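Local coordinates for protein heavy metal cation tricomponent efflux pump ZneA(CzcA-like) (Cupriavidus metallidurans, PDB 4K0J) that probably exports zinc ions across the inner membrane in exchange for protons, as the pump of a three-component heavy-metal efflux system, at residues P585-V590 with V613-Y618; L550-I555 with F648-I653; I137-L142 with V318-R323. All coordinates share one frame; numbering follows the deposited sequence.

Interaction 1 (P585-V590 with V613-Y618)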
# COMPACT_ATOMS: atom_id res chain seq x y z
N PRO C 585 3.08 36.53 37.80
CA PRO C 585 4.51 36.65 37.51
C PRO C 585 5.05 35.47 36.71
O PRO C 585 6.18 35.53 36.24
CB PRO C 585 5.15 36.64 38.91
CG PRO C 585 4.03 36.89 39.87
CD PRO C 585 2.83 36.29 39.23
N GLU C 586 4.24 34.42 36.56
CA GLU C 586 4.73 33.18 35.97
C GLU C 586 4.30 32.96 34.52
O GLU C 586 4.61 31.92 33.94
CB GLU C 586 4.31 31.98 36.81
CG GLU C 586 4.46 32.16 38.31
CD GLU C 586 3.20 32.72 38.95
OE1 GLU C 586 2.36 33.28 38.21
OE2 GLU C 586 3.04 32.59 40.18
N VAL C 587 3.59 33.92 33.93
CA VAL C 587 3.12 33.78 32.56
C VAL C 587 3.96 34.55 31.54
O VAL C 587 3.91 35.78 31.48
CB VAL C 587 1.64 34.16 32.42
CG1 VAL C 587 0.77 33.00 32.84
CG2 VAL C 587 1.34 35.40 33.25
N GLU C 588 4.72 33.82 30.74
CA GLU C 588 5.60 34.40 29.73
C GLU C 588 4.80 35.12 28.65
O GLU C 588 4.97 36.32 28.42
CB GLU C 588 6.48 33.31 29.12
CG GLU C 588 7.63 33.81 28.27
CD GLU C 588 8.60 32.70 27.90
OE1 GLU C 588 8.51 31.61 28.49
OE2 GLU C 588 9.45 32.93 27.01
N HIS C 589 3.93 34.37 27.97
CA HIS C 589 3.04 34.94 26.96
C HIS C 589 1.64 34.35 27.08
O HIS C 589 1.47 33.23 27.57
CB HIS C 589 3.57 34.65 25.55
CG HIS C 589 4.87 35.33 25.24
ND1 HIS C 589 4.95 36.63 24.79
CD2 HIS C 589 6.15 34.87 25.30
CE1 HIS C 589 6.22 36.95 24.59
NE2 HIS C 589 6.96 35.90 24.90
N VAL C 590 0.64 35.10 26.65
CA VAL C 590 -0.73 34.61 26.60
C VAL C 590 -1.33 34.91 25.23
O VAL C 590 -1.34 36.06 24.78
CB VAL C 590 -1.61 35.24 27.69
CG1 VAL C 590 -2.98 34.60 27.69
CG2 VAL C 590 -0.95 35.08 29.05
N VAL C 613 -1.47 29.47 27.09
CA VAL C 613 -0.82 30.12 28.22
C VAL C 613 0.58 29.58 28.45
O VAL C 613 0.75 28.47 28.96
CB VAL C 613 -1.62 29.94 29.51
CG1 VAL C 613 -0.92 30.64 30.66
CG2 VAL C 613 -3.02 30.47 29.33
N THR C 614 1.58 30.37 28.07
CA THR C 614 2.97 29.96 28.22
C THR C 614 3.51 30.43 29.56
O THR C 614 3.13 31.50 30.05
CB THR C 614 3.85 30.54 27.09
OG1 THR C 614 4.06 31.94 27.31
CG2 THR C 614 3.19 30.34 25.74
N LEU C 615 4.39 29.64 30.16
CA LEU C 615 4.90 29.94 31.49
C LEU C 615 6.38 30.30 31.49
O LEU C 615 7.06 30.19 30.47
CB LEU C 615 4.67 28.76 32.43
CG LEU C 615 3.26 28.16 32.46
CD1 LEU C 615 3.18 27.01 33.46
CD2 LEU C 615 2.23 29.24 32.78
N HIS C 616 6.86 30.74 32.65
CA HIS C 616 8.29 30.91 32.87
C HIS C 616 8.87 29.58 33.33
O HIS C 616 8.13 28.72 33.79
CB HIS C 616 8.53 31.98 33.94
CG HIS C 616 8.36 33.38 33.44
ND1 HIS C 616 9.26 33.97 32.58
CD2 HIS C 616 7.41 34.31 33.69
CE1 HIS C 616 8.86 35.21 32.32
NE2 HIS C 616 7.74 35.43 32.98
N PRO C 617 10.20 29.41 33.18
CA PRO C 617 10.84 28.22 33.74
C PRO C 617 10.50 28.08 35.22
O PRO C 617 10.56 29.07 35.95
CB PRO C 617 12.33 28.53 33.57
CG PRO C 617 12.39 29.40 32.38
CD PRO C 617 11.14 30.24 32.42
N TYR C 618 10.14 26.87 35.65
CA TYR C 618 9.81 26.61 37.05
C TYR C 618 10.95 27.05 37.95
O TYR C 618 10.74 27.45 39.09
CB TYR C 618 9.51 25.13 37.27
CG TYR C 618 8.36 24.59 36.44
CD1 TYR C 618 7.33 25.42 36.04
CD2 TYR C 618 8.32 23.25 36.07
CE1 TYR C 618 6.27 24.93 35.29
CE2 TYR C 618 7.28 22.76 35.32
CZ TYR C 618 6.26 23.60 34.93
OH TYR C 618 5.22 23.10 34.18
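Glu586 O is gripped from across the contact by two donors: His616 N at 2.8 Å and, more weakly, the CA-H of Leu615, whose CA lies 3.2 Å away. The amide stands 39° out of the carbonyl plane. This is the frayed end of an antiparallel pairing between strands 587-595 and 608-615, adjacent inner strands of a sheet that corresponds to the PC1 part of the RND porter domain. The chain turns a corner at Glu588, where only a weak bond from Glu588 N to Thr614 O spans the gap, and regular pairing resumes with Thr614 N on His589 O at 2.9 Å, almost in line with the carbonyl. Thr614 OG1, set between its own backbone N and carbonyl carbon (chi1 74°), also faces His589 N, though the modelled length of that bond is doubtful. Val587 CG1 meets Val613 CG1 at 3.6 Å, with Met634 of helix 627-638 against both valines. Glu586 OE2 makes a salt bridge with Arg625, and His589 ND1 a hydrogen bond with Asp274. Beside the corner, the His616 imidazole lies with one face under Glu588 CA, which stands 4.0 Å above the ring plane, offset toward its rim.

Interaction 2 (L550-I555 with F648-I653)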
# COMPACT_ATOMS: atom_id res chain seq x y z
N LEU C 550 1.16 14.60 33.75
CA LEU C 550 2.05 14.70 32.59
C LEU C 550 2.27 16.16 32.18
O LEU C 550 1.64 16.65 31.25
CB LEU C 550 1.53 13.88 31.40
CG LEU C 550 2.39 12.69 30.97
CD1 LEU C 550 2.12 11.47 31.85
CD2 LEU C 550 2.17 12.36 29.50
N ASP C 551 3.18 16.83 32.88
CA ASP C 551 3.39 18.26 32.72
C ASP C 551 4.09 18.62 31.41
O ASP C 551 5.22 18.19 31.14
CB ASP C 551 4.19 18.81 33.90
CG ASP C 551 3.95 20.29 34.14
OD1 ASP C 551 3.45 20.97 33.22
OD2 ASP C 551 4.28 20.77 35.24
N GLU C 552 3.42 19.41 30.59
CA GLU C 552 4.02 19.96 29.38
C GLU C 552 4.57 21.35 29.71
O GLU C 552 4.53 21.78 30.86
CB GLU C 552 2.99 20.02 28.25
CG GLU C 552 2.20 18.73 28.07
CD GLU C 552 1.15 18.82 26.97
OE1 GLU C 552 0.97 19.90 26.37
OE2 GLU C 552 0.48 17.79 26.71
N GLY C 553 5.08 22.05 28.71
CA GLY C 553 5.65 23.37 28.95
C GLY C 553 4.65 24.45 29.32
O GLY C 553 5.02 25.46 29.91
N SER C 554 3.38 24.22 28.99
CA SER C 554 2.39 25.28 29.08
C SER C 554 1.02 24.82 29.57
O SER C 554 0.88 23.74 30.13
CB SER C 554 2.24 25.96 27.71
OG SER C 554 2.14 24.99 26.68
N ILE C 555 0.01 25.67 29.35
CA ILE C 555 -1.37 25.37 29.72
C ILE C 555 -2.34 25.81 28.63
O ILE C 555 -2.28 26.94 28.17
CB ILE C 555 -1.77 26.09 31.03
CG1 ILE C 555 -0.95 25.57 32.21
CG2 ILE C 555 -3.25 25.91 31.31
CD1 ILE C 555 -1.32 26.21 33.52
N PHE C 648 -9.91 23.95 31.40
CA PHE C 648 -8.48 23.79 31.67
C PHE C 648 -7.88 22.48 31.14
O PHE C 648 -8.34 21.39 31.47
CB PHE C 648 -8.21 23.90 33.16
CG PHE C 648 -8.13 25.31 33.66
CD1 PHE C 648 -6.91 25.96 33.73
CD2 PHE C 648 -9.26 25.99 34.08
CE1 PHE C 648 -6.82 27.27 34.20
CE2 PHE C 648 -9.18 27.29 34.55
CZ PHE C 648 -7.95 27.93 34.61
N SER C 649 -6.84 22.61 30.32
CA SER C 649 -6.15 21.47 29.72
C SER C 649 -4.72 21.82 29.32
O SER C 649 -4.11 22.71 29.89
CB SER C 649 -6.94 20.94 28.51
OG SER C 649 -7.54 22.01 27.79
N GLN C 650 -4.18 21.09 28.34
CA GLN C 650 -2.82 21.34 27.86
C GLN C 650 -2.77 21.26 26.34
O GLN C 650 -3.60 20.58 25.73
CB GLN C 650 -1.82 20.37 28.50
CG GLN C 650 -1.80 20.42 30.01
CD GLN C 650 -0.59 19.74 30.60
OE1 GLN C 650 0.46 20.35 30.75
NE2 GLN C 650 -0.74 18.47 30.94
N PRO C 651 -1.81 21.95 25.71
CA PRO C 651 -1.78 22.04 24.25
C PRO C 651 -1.68 20.71 23.50
O PRO C 651 -2.31 20.58 22.46
CB PRO C 651 -0.55 22.91 23.99
CG PRO C 651 -0.45 23.77 25.19
CD PRO C 651 -0.83 22.86 26.33
N MET C 652 -0.92 19.74 24.00
CA MET C 652 -0.81 18.47 23.30
C MET C 652 -1.95 17.53 23.65
O MET C 652 -2.60 16.96 22.77
CB MET C 652 0.51 17.76 23.61
CG MET C 652 1.76 18.42 23.06
SD MET C 652 3.23 17.48 23.52
CE MET C 652 3.41 16.40 22.11
N ILE C 653 -2.20 17.38 24.94
CA ILE C 653 -3.18 16.41 25.44
C ILE C 653 -4.63 16.77 25.12
O ILE C 653 -5.47 15.88 24.99
CB ILE C 653 -3.00 16.16 26.96
CG1 ILE C 653 -3.72 14.87 27.38
CG2 ILE C 653 -3.49 17.35 27.77
CD1 ILE C 653 -3.15 13.63 26.75
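Phe648 meets Ile555 where the edge strand 645-649 runs beside strand 554-560, in the sheet that probably matches PC1 of the RND porter domain: its CD1 stands 4.4 Å from Ile555 CG2, with Phe638 and Ala635 of helix 627-638 also against the ring. Next, Ser649 presents its carbonyl to the same Ile555 methyl, while its hydroxyl turns to Asp654. Gln650 then leaves the ladder and exchanges strand pairing for side-chain bonding. Its amide holds the backbone before strand 554-560 at two points: NE2 donates to Leu550 O at 3.0 Å, with the donor 42° out of that carbonyl plane, and OE1 accepts Glu552 N at 3.1 Å in a nearly straight bond. Pro651 follows, its CG and CD resting against the hydroxyl of Ser554. Met652 and Ile653 bring the chain into helix 653-660, and here Glu552 answers. With CG anti to its carbonyl carbon (chi1 -48°) and the chain extended beyond, Glu552 meets the Gln650 side chain tip to tip, carboxylate and amide stacked with planes 26° apart. Its OE1 takes Met652 N at 3.0 Å on the syn lone pair; OE2 receives a weaker bond from Ile653 N at 3.2 Å. A buried carboxylate thus faces backbone amides at the start of a helix, where the N-H groups and the helix dipole would probably stabilise its negative charge.

Interaction 3 (I137-L142 with V318-R323)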
# COMPACT_ATOMS: atom_id res chain seq x y z
N ILE C 137 3.82 21.65 16.41
CA ILE C 137 5.09 21.66 17.13
C ILE C 137 5.77 23.02 17.25
O ILE C 137 6.71 23.18 18.02
CB ILE C 137 6.08 20.66 16.51
CG1 ILE C 137 6.26 20.93 15.02
CG2 ILE C 137 5.61 19.23 16.74
CD1 ILE C 137 7.25 19.99 14.36
N TYR C 138 5.29 24.01 16.50
CA TYR C 138 5.95 25.31 16.50
C TYR C 138 4.97 26.44 16.24
O TYR C 138 4.68 26.79 15.10
CB TYR C 138 7.06 25.32 15.45
CG TYR C 138 7.90 26.59 15.41
CD1 TYR C 138 7.65 27.57 14.47
CD2 TYR C 138 8.94 26.78 16.30
CE1 TYR C 138 8.41 28.72 14.42
CE2 TYR C 138 9.72 27.92 16.25
CZ TYR C 138 9.45 28.89 15.31
OH TYR C 138 10.22 30.04 15.26
N ARG C 139 4.45 27.02 17.33
CA ARG C 139 3.53 28.15 17.24
C ARG C 139 4.30 29.46 17.23
O ARG C 139 5.25 29.63 17.99
CB ARG C 139 2.54 28.11 18.40
CG ARG C 139 1.53 27.00 18.28
CD ARG C 139 0.65 26.89 19.50
NE ARG C 139 -0.40 25.89 19.31
CZ ARG C 139 -1.59 26.15 18.80
NH1 ARG C 139 -1.90 27.39 18.42
NH2 ARG C 139 -2.48 25.17 18.66
N TYR C 140 3.90 30.38 16.36
CA TYR C 140 4.65 31.63 16.21
C TYR C 140 3.74 32.77 15.80
O TYR C 140 2.58 32.57 15.45
CB TYR C 140 5.76 31.48 15.16
CG TYR C 140 5.24 31.48 13.74
CD1 TYR C 140 5.18 32.65 13.00
CD2 TYR C 140 4.79 30.31 13.15
CE1 TYR C 140 4.70 32.66 11.71
CE2 TYR C 140 4.31 30.31 11.86
CZ TYR C 140 4.27 31.49 11.14
OH TYR C 140 3.78 31.48 9.85
N THR C 141 4.30 33.97 15.83
CA THR C 141 3.58 35.18 15.44
C THR C 141 4.56 36.10 14.72
O THR C 141 5.74 36.17 15.08
CB THR C 141 2.96 35.88 16.66
OG1 THR C 141 1.96 35.03 17.23
CG2 THR C 141 2.32 37.19 16.27
N LEU C 142 4.06 36.78 13.69
CA LEU C 142 4.81 37.82 13.02
C LEU C 142 4.79 39.10 13.87
O LEU C 142 3.74 39.73 14.00
CB LEU C 142 4.20 38.12 11.64
CG LEU C 142 4.66 37.34 10.40
CD1 LEU C 142 6.17 37.43 10.24
CD2 LEU C 142 4.20 35.90 10.44
N VAL C 318 8.47 35.09 15.49
CA VAL C 318 8.89 34.71 16.84
C VAL C 318 7.94 33.68 17.41
O VAL C 318 6.73 33.88 17.41
CB VAL C 318 8.98 35.93 17.77
CG1 VAL C 318 7.91 36.92 17.41
CG2 VAL C 318 8.85 35.49 19.22
N PRO C 319 8.50 32.57 17.89
CA PRO C 319 7.70 31.47 18.45
C PRO C 319 7.25 31.73 19.89
O PRO C 319 7.89 32.50 20.60
CB PRO C 319 8.66 30.29 18.41
CG PRO C 319 10.02 30.91 18.51
CD PRO C 319 9.93 32.23 17.81
N TYR C 320 6.17 31.08 20.30
CA TYR C 320 5.74 31.13 21.69
C TYR C 320 5.54 29.72 22.23
O TYR C 320 5.60 29.49 23.44
CB TYR C 320 4.48 32.01 21.88
CG TYR C 320 3.22 31.53 21.21
CD1 TYR C 320 2.44 30.53 21.78
CD2 TYR C 320 2.77 32.12 20.03
CE1 TYR C 320 1.26 30.11 21.17
CE2 TYR C 320 1.59 31.71 19.42
CZ TYR C 320 0.85 30.70 20.00
OH TYR C 320 -0.32 30.28 19.41
N ILE C 321 5.32 28.78 21.32
CA ILE C 321 5.44 27.36 21.66
C ILE C 321 6.41 26.71 20.68
O ILE C 321 6.32 26.92 19.47
CB ILE C 321 4.08 26.62 21.66
CG1 ILE C 321 3.14 27.24 22.69
CG2 ILE C 321 4.29 25.14 21.98
CD1 ILE C 321 1.83 26.47 22.90
N ASP C 322 7.35 25.95 21.22
CA ASP C 322 8.38 25.32 20.41
C ASP C 322 8.73 23.97 21.03
O ASP C 322 9.41 23.90 22.05
CB ASP C 322 9.61 26.22 20.39
CG ASP C 322 10.61 25.82 19.34
OD1 ASP C 322 10.84 24.61 19.15
OD2 ASP C 322 11.18 26.73 18.69
N ARG C 323 8.27 22.89 20.39
CA ARG C 323 8.43 21.53 20.91
C ARG C 323 9.87 21.21 21.34
O ARG C 323 10.10 20.39 22.25
CB ARG C 323 7.94 20.52 19.87
CG ARG C 323 8.08 19.08 20.30
CD ARG C 323 6.96 18.64 21.21
NE ARG C 323 5.73 18.41 20.46
CZ ARG C 323 4.69 19.24 20.46
NH1 ARG C 323 3.62 18.95 19.74
NH2 ARG C 323 4.73 20.35 21.18
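Backbone hydrogen bonds join Arg139 to Tyr320 and Ile321 in a classic beta bulge, the irregularity in an antiparallel pairing of strand 135-143 with 316-319 and 321-322 that fits the PN2 part of the RND porter domain. Arg139 O takes Tyr320 N at 2.9 Å and, weakly, Ile321 N at 3.4 Å; Arg139 N returns a bond to Ile321 O. On one side of the bulge Thr141 and Val318 form a reciprocal pair, with Val318 N reaching Thr141 O at 3.0 Å. On the other, Arg323 N gives Ile137 O a straight bond of 2.9 Å, 171° at the hydrogen. Among the apolar contacts, Arg139 CB lies over one face of the Tyr320 ring, a CH-pi contact 3.8 Å from the centroid; Ile321 runs beside the arginine, pointing the same way. On the opposite sheet face Tyr138 CE2 packs on Pro319 CB. Among polar groups, CG of Tyr138 is anti to the backbone N (chi1 -176°); the ring edge, at CE2, faces Asp322 OD2, ring and carboxylate planes perpendicular, while Asp322, at the N-cap of helix 323-353, bonds Ser324 OG through OD1. Arg139 NH1 gives Tyr320 OH a weak bond, and that hydroxyl is bound to Gln281. With Gln593 weakly bonded and Glu136 a long, weak ion pair, the buried guanidinium seems held by several modest polar partners rather than one strong salt bridge.

Interactions 1 and 2 belong to a single sheet: Val613 N bonds Ile555 O, so strands 608-615 and 554-560 run side by side, and interaction 1 is nested inside the loop closed by interaction 2. Interaction 3 lies in a different sheet, its centre about 14 Å from that of interaction 1 and 15 Å from that of interaction 2. It meets both by packing alone, Thr614 CG2 against Tyr320 O and Met652 CE against Arg323 NE. All three are mainly buried, although Pro585 and Glu588 of interaction 1 are exposed. Interaction 3 rests on a bulged backbone ladder, interaction 1 on a broken one, and interaction 2 on side-chain bonds to backbone.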